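Local coordinates for crispr-associated protein Cas5, dvulg subtype (Xanthomonas oryzae pv. oryzae, PDB 3VZI) that probably cleaves precursor CRISPR RNA as a Cas5d endoribonuclease of the microbial CRISPR immune system, at residues Arg52-Ser57 with Ala119-Met124; Met190-Asp195 with Arg203-Arg208. All coordinates share one frame; numbering follows the deposited sequence.

Contact 1: residues Arg52-Ser57 with Ala119-Met124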
loop_
_atom_site.group_PDB
_atom_site.type_symbol
_atom_site.label_atom_id
_atom_site.label_comp_id
_atom_site.label_asym_id
_atom_site.label_seq_id
_atom_site.Cartn_x
_atom_site.Cartn_y
_atom_site.Cartn_z
ATOM N N ARG A 52 7.131 -13.433 -10.251
ATOM C CA ARG A 52 7.387 -12.033 -10.015
ATOM C C ARG A 52 6.099 -11.302 -10.318
ATOM O O ARG A 52 5.648 -11.247 -11.461
ATOM C CB ARG A 52 8.523 -11.531 -10.915
ATOM C CG ARG A 52 9.003 -10.121 -10.584
ATOM C CD ARG A 52 9.727 -9.436 -11.735
ATOM N NE ARG A 52 10.512 -8.304 -11.224
ATOM C CZ ARG A 52 11.272 -7.477 -11.956
ATOM N NH1 ARG A 52 11.361 -7.624 -13.275
ATOM N NH2 ARG A 52 11.949 -6.487 -11.365
ATOM N N TRP A 53 5.484 -10.753 -9.286
ATOM C CA TRP A 53 4.293 -9.936 -9.485
ATOM C C TRP A 53 4.631 -8.607 -10.031
ATOM O O TRP A 53 5.465 -7.905 -9.462
ATOM C CB TRP A 53 3.592 -9.735 -8.168
ATOM C CG TRP A 53 2.717 -10.891 -7.851
ATOM C CD1 TRP A 53 2.906 -11.839 -6.888
ATOM C CD2 TRP A 53 1.489 -11.272 -8.544
ATOM N NE1 TRP A 53 1.888 -12.745 -6.904
ATOM C CE2 TRP A 53 1.007 -12.463 -7.879
ATOM C CE3 TRP A 53 0.770 -10.753 -9.602
ATOM C CZ2 TRP A 53 -0.141 -13.103 -8.266
ATOM C CZ3 TRP A 53 -0.397 -11.406 -9.988
ATOM C CH2 TRP A 53 -0.840 -12.556 -9.333
ATOM N N VAL A 54 3.994 -8.243 -11.136
ATOM C CA VAL A 54 4.143 -6.900 -11.697
ATOM C C VAL A 54 2.804 -6.184 -11.682
ATOM O O VAL A 54 1.848 -6.681 -12.270
ATOM C CB VAL A 54 4.737 -6.939 -13.124
ATOM C CG1 VAL A 54 4.412 -5.682 -13.905
ATOM C CG2 VAL A 54 6.247 -7.134 -13.068
ATOM N N VAL A 55 2.749 -5.025 -11.021
ATOM C CA VAL A 55 1.564 -4.169 -10.969
ATOM C C VAL A 55 1.502 -3.276 -12.192
ATOM O O VAL A 55 2.452 -2.554 -12.467
ATOM C CB VAL A 55 1.560 -3.297 -9.699
ATOM C CG1 VAL A 55 0.434 -2.290 -9.729
ATOM C CG2 VAL A 55 1.410 -4.174 -8.466
ATOM N N ASP A 56 0.379 -3.321 -12.917
ATOM C CA ASP A 56 0.198 -2.580 -14.168
ATOM C C ASP A 56 -0.594 -1.298 -13.954
ATOM O O ASP A 56 -0.299 -0.258 -14.577
ATOM C CB ASP A 56 -0.551 -3.433 -15.176
ATOM C CG ASP A 56 0.044 -4.836 -15.330
ATOM O OD1 ASP A 56 1.207 -4.953 -15.721
ATOM O OD2 ASP A 56 -0.656 -5.836 -15.079
ATOM N N SER A 57 -1.633 -1.366 -13.115
ATOM C CA SER A 57 -2.433 -0.174 -12.819
ATOM C C SER A 57 -3.237 -0.283 -11.536
ATOM O O SER A 57 -3.538 -1.369 -11.076
ATOM C CB SER A 57 -3.341 0.168 -13.979
ATOM O OG SER A 57 -4.541 -0.553 -13.866
ATOM N N ALA A 119 -4.609 -4.037 -10.809
ATOM C CA ALA A 119 -4.474 -4.830 -12.041
ATOM C C ALA A 119 -3.018 -5.189 -12.188
ATOM O O ALA A 119 -2.172 -4.292 -12.346
ATOM C CB ALA A 119 -4.928 -4.053 -13.242
ATOM N N ALA A 120 -2.720 -6.492 -12.137
ATOM C CA ALA A 120 -1.358 -6.957 -12.139
ATOM C C ALA A 120 -1.264 -8.239 -12.922
ATOM O O ALA A 120 -2.274 -8.816 -13.288
ATOM C CB ALA A 120 -0.936 -7.224 -10.715
ATOM N N HIS A 121 -0.040 -8.699 -13.144
ATOM C CA HIS A 121 0.216 -10.034 -13.648
ATOM C C HIS A 121 1.537 -10.459 -13.067
ATOM O O HIS A 121 2.230 -9.633 -12.461
ATOM C CB HIS A 121 0.260 -10.053 -15.180
ATOM C CG HIS A 121 1.356 -9.220 -15.763
ATOM N ND1 HIS A 121 1.201 -7.899 -16.036
ATOM C CD2 HIS A 121 2.664 -9.552 -16.120
ATOM C CE1 HIS A 121 2.368 -7.407 -16.531
ATOM N NE2 HIS A 121 3.263 -8.423 -16.581
ATOM N N PHE A 122 1.899 -11.736 -13.221
ATOM C CA PHE A 122 3.267 -12.161 -12.889
ATOM C C PHE A 122 4.030 -12.648 -14.092
ATOM O O PHE A 122 3.434 -13.114 -15.072
ATOM C CB PHE A 122 3.299 -13.240 -11.800
ATOM C CG PHE A 122 2.541 -14.502 -12.145
ATOM C CD1 PHE A 122 1.201 -14.646 -11.779
ATOM C CD2 PHE A 122 3.187 -15.566 -12.785
ATOM C CE1 PHE A 122 0.520 -15.811 -12.066
ATOM C CE2 PHE A 122 2.509 -16.731 -13.065
ATOM C CZ PHE A 122 1.175 -16.853 -12.713
ATOM N N GLU A 123 5.349 -12.536 -14.005
ATOM C CA GLU A 123 6.255 -13.128 -14.980
ATOM C C GLU A 123 7.015 -14.247 -14.262
ATOM O O GLU A 123 7.361 -14.103 -13.080
ATOM C CB GLU A 123 7.216 -12.073 -15.556
ATOM C CG GLU A 123 6.557 -11.063 -16.502
ATOM C CD GLU A 123 7.290 -9.702 -16.600
ATOM O OE1 GLU A 123 6.651 -8.638 -16.387
ATOM O OE2 GLU A 123 8.507 -9.685 -16.910
ATOM N N MET A 124 7.233 -15.362 -14.971
ATOM C CA MET A 124 8.099 -16.454 -14.511
ATOM C C MET A 124 9.529 -15.967 -14.390
ATOM O O MET A 124 10.005 -15.253 -15.270
ATOM C CB MET A 124 8.084 -17.633 -15.497
ATOM C CG MET A 124 6.722 -18.258 -15.740
ATOM S SD MET A 124 5.800 -18.536 -14.222
ATOM C CE MET A 124 6.799 -19.832 -13.493
#
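D56 reaches across to H121 at the point where two antiparallel strands, 52-57 and 119-124, slip by one residue. The slip is a classic beta bulge: D56 and S57 both face A119, whose O accepts from D56 N at 2.8 Å and from S57 N at 3.1 Å. The extra residue turns the D56 side chain toward the partner strand. Its OD2 accepts the N-H of H121 ND1 on the syn lone pair, 2.9 Å from OD2 to ND1; carboxylate and imidazole are roughly coplanar, though OD2 sits somewhat off the ring plane. H121 has CG between its backbone N and carbonyl carbon (chi1 62°), which swings the ring back over the neighbouring strand. V54 CB lies over the rim of one face, and V54 CG1 comes to 3.7 Å from H121 CE1. D56 thus holds one ring nitrogen from across the pair, while E123 of the same strand adds a weak bond on the other, 3.4 Å from H121 NE2 to E123 OE1.

W53, F122, V55 and A120 occupy the other side of the sheet. There F122 sends its CD1 edge toward the six-membered ring of W53 in a T-shaped stack, the planes 78° apart and CD1 3.8 Å from W53 CH2. The methyl CB of A120 meets the same indole at CE3, 4.1 Å away. Between bulge and stack the ladder is regular, with V54 and H121 exchanging both of their backbone bonds.

Helices roof this aromatic side, consistent with the RRM-like fold of Cas5 proteins: 35-45 packs on W53 and A120, while 134-146 brings V134, H137 and L138 against F122 and F141 against W53. The indole NE1 bonds to H46 O. Within the antiparallel sheet, strand 114-124 pairs on its other edge with 7-13, and 51-60 with 213-215.

Contact 2: residues Met190-Asp195 with Arg203-Arg208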
loop_
_atom_site.group_PDB
_atom_site.type_symbol
_atom_site.label_atom_id
_atom_site.label_comp_id
_atom_site.label_asym_id
_atom_site.label_seq_id
_atom_site.Cartn_x
_atom_site.Cartn_y
_atom_site.Cartn_z
ATOM N N MET A 190 5.865 9.928 -6.128
ATOM C CA MET A 190 5.599 8.952 -5.106
ATOM C C MET A 190 6.445 7.695 -5.295
ATOM O O MET A 190 6.970 7.429 -6.406
ATOM C CB MET A 190 4.101 8.619 -5.071
ATOM C CG MET A 190 3.579 7.800 -6.228
ATOM S SD MET A 190 1.793 7.614 -6.037
ATOM C CE MET A 190 1.761 6.393 -4.705
ATOM N N LEU A 191 6.598 6.947 -4.194
ATOM C CA LEU A 191 7.324 5.691 -4.214
ATOM C C LEU A 191 6.729 4.783 -5.256
ATOM O O LEU A 191 5.533 4.597 -5.297
ATOM C CB LEU A 191 7.224 5.006 -2.859
ATOM C CG LEU A 191 7.875 3.624 -2.771
ATOM C CD1 LEU A 191 9.394 3.717 -2.626
ATOM C CD2 LEU A 191 7.230 2.860 -1.630
ATOM N N HIS A 192 7.573 4.225 -6.106
ATOM C CA HIS A 192 7.128 3.311 -7.148
ATOM C C HIS A 192 7.204 1.949 -6.564
ATOM O O HIS A 192 6.203 1.293 -6.381
ATOM C CB HIS A 192 8.025 3.419 -8.377
ATOM C CG HIS A 192 7.616 2.508 -9.511
ATOM N ND1 HIS A 192 8.200 1.306 -9.729
ATOM C CD2 HIS A 192 6.633 2.654 -10.498
ATOM C CE1 HIS A 192 7.620 0.716 -10.791
ATOM N NE2 HIS A 192 6.662 1.544 -11.262
ATOM N N ASP A 193 8.418 1.521 -6.261
ATOM C CA ASP A 193 8.691 0.223 -5.697
ATOM C C ASP A 193 10.165 0.192 -5.358
ATOM O O ASP A 193 10.929 1.075 -5.723
ATOM C CB ASP A 193 8.349 -0.885 -6.687
ATOM C CG ASP A 193 8.066 -2.224 -6.018
ATOM O OD1 ASP A 193 7.574 -3.142 -6.719
ATOM O OD2 ASP A 193 8.341 -2.370 -4.806
ATOM N N ILE A 194 10.540 -0.850 -4.651
ATOM C CA ILE A 194 11.851 -1.020 -4.072
ATOM C C ILE A 194 12.743 -1.792 -5.057
ATOM O O ILE A 194 12.248 -2.566 -5.865
ATOM C CB ILE A 194 11.617 -1.724 -2.720
ATOM C CG1 ILE A 194 11.711 -0.701 -1.582
ATOM C CG2 ILE A 194 12.429 -3.006 -2.564
ATOM C CD1 ILE A 194 10.551 -0.822 -0.619
ATOM N N ASP A 195 14.043 -1.542 -5.040
ATOM C CA ASP A 195 14.955 -2.312 -5.883
ATOM C C ASP A 195 14.807 -3.830 -5.628
ATOM O O ASP A 195 15.271 -4.360 -4.607
ATOM C CB ASP A 195 16.410 -1.849 -5.677
ATOM C CG ASP A 195 17.408 -2.491 -6.664
ATOM O OD1 ASP A 195 18.628 -2.442 -6.383
ATOM O OD2 ASP A 195 17.001 -3.026 -7.723
ATOM N N ARG A 203 12.566 3.525 -5.337
ATOM C CA ARG A 203 12.458 4.298 -6.570
ATOM C C ARG A 203 11.112 5.057 -6.624
ATOM O O ARG A 203 10.141 4.694 -5.927
ATOM C CB ARG A 203 12.617 3.396 -7.797
ATOM C CG ARG A 203 14.047 3.001 -8.114
ATOM C CD ARG A 203 14.061 1.540 -8.529
ATOM N NE ARG A 203 15.055 1.215 -9.553
ATOM C CZ ARG A 203 16.311 0.830 -9.310
ATOM N NH1 ARG A 203 16.773 0.733 -8.065
ATOM N NH2 ARG A 203 17.117 0.544 -10.326
ATOM N N PHE A 204 11.059 6.103 -7.450
ATOM C CA PHE A 204 9.879 6.932 -7.512
ATOM C C PHE A 204 9.432 7.202 -8.941
ATOM O O PHE A 204 10.222 7.178 -9.877
ATOM C CB PHE A 204 10.113 8.263 -6.780
ATOM C CG PHE A 204 10.627 8.105 -5.373
ATOM C CD1 PHE A 204 9.764 8.220 -4.281
ATOM C CD2 PHE A 204 11.987 7.850 -5.129
ATOM C CE1 PHE A 204 10.252 8.063 -2.980
ATOM C CE2 PHE A 204 12.476 7.696 -3.836
ATOM C CZ PHE A 204 11.612 7.799 -2.762
ATOM N N PHE A 205 8.139 7.472 -9.082
ATOM C CA PHE A 205 7.561 7.900 -10.319
ATOM C C PHE A 205 6.543 9.019 -10.035
ATOM O O PHE A 205 6.057 9.164 -8.885
ATOM C CB PHE A 205 6.930 6.698 -11.020
ATOM C CG PHE A 205 5.555 6.296 -10.497
ATOM C CD1 PHE A 205 4.403 6.484 -11.292
ATOM C CD2 PHE A 205 5.407 5.668 -9.268
ATOM C CE1 PHE A 205 3.135 6.074 -10.852
ATOM C CE2 PHE A 205 4.147 5.270 -8.827
ATOM C CZ PHE A 205 2.999 5.486 -9.609
ATOM N N ARG A 206 6.241 9.823 -11.066
ATOM C CA ARG A 206 5.177 10.821 -10.962
ATOM C C ARG A 206 3.859 10.162 -11.308
ATOM O O ARG A 206 3.666 9.736 -12.422
ATOM C CB ARG A 206 5.443 12.026 -11.868
ATOM C CG ARG A 206 4.565 13.212 -11.530
ATOM C CD ARG A 206 5.317 14.513 -11.715
ATOM N NE ARG A 206 4.520 15.649 -11.258
ATOM C CZ ARG A 206 4.998 16.842 -10.889
ATOM N NH1 ARG A 206 4.140 17.768 -10.488
ATOM N NH2 ARG A 206 6.306 17.131 -10.906
ATOM N N ALA A 207 2.957 10.071 -10.349
ATOM C CA ALA A 207 1.703 9.356 -10.575
ATOM C C ALA A 207 0.760 10.332 -11.237
ATOM O O ALA A 207 0.750 11.519 -10.851
ATOM C CB ALA A 207 1.125 8.824 -9.269
ATOM N N ARG A 208 0.018 9.856 -12.245
ATOM C CA ARG A 208 -1.040 10.628 -12.875
ATOM C C ARG A 208 -2.312 9.781 -12.896
ATOM O O ARG A 208 -2.283 8.563 -13.139
ATOM C CB ARG A 208 -0.655 11.127 -14.276
ATOM C CG ARG A 208 -1.805 11.864 -14.974
ATOM C CD ARG A 208 -1.454 12.385 -16.373
ATOM N NE ARG A 208 -1.142 11.286 -17.293
ATOM C CZ ARG A 208 -1.823 10.984 -18.401
ATOM N NH1 ARG A 208 -2.864 11.726 -18.791
ATOM N NH2 ARG A 208 -1.442 9.933 -19.136
#
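M190 and F205 form the regular hydrogen-bonded pair of this antiparallel ladder, each backbone N bonded to the other's O, and the two strands run at 137° to one another. Further along, H192 N points almost straight at R203 O. At H192 the backbone leaves the extended conformation (psi -65°), and its side chain is turned toward the other strand.

The imidazole, with CG anti to the backbone N, brings its edge to the face of F205 in an offset edge-to-face pair, planes 88° apart. Its CD2 sits 3.5 Å from F205 CD2, while its NE2 is engaged elsewhere, by P217 O. M190 runs alongside the same phenyl, CG 3.7 Å from F205 CE2. Its sulfur, 5.0 Å from the F205 ring centroid, makes an oblique Met-aromatic contact. That SD also rests on A207 CB at 3.5 Å, so the methionine spans two residues of the partner strand. F204 instead lays CD1 beside the backbone of L191, 3.4 Å from L191 N. At the turn end, D195 and R203 are joined by charge alone: OD2 is a long 3.8 Å from NH1 and out of the guanidinium plane, and D195 is poorly ordered.

Helix 35-45 approaches through S36 beside L191 and P35 beside F205. Strands 184-194 and 202-210 themselves have the geometry of a strongly twisted two-stranded beta hairpin.

In the fold
Contact 1 closes before contact 2 opens along the chain, and their centres lie 15 Å apart, with nearest atoms about 6 Å apart and no direct touch. They belong to different sheets: contact 1 joins two inner strands of the five-stranded antiparallel sheet, contact 2 the later hairpin. Helix 35-45 bridges them, packing on W53 and A120 of contact 1 and meeting L191, D193 and F205 of contact 2. The chain around V216 and P217 is a second bridge, meeting D56 and H192, and F196 from the hairpin turn takes up R52 in a cation-pi contact. All four segments fall in the Cas5 family region, with the hairpin packed beside the main sheet.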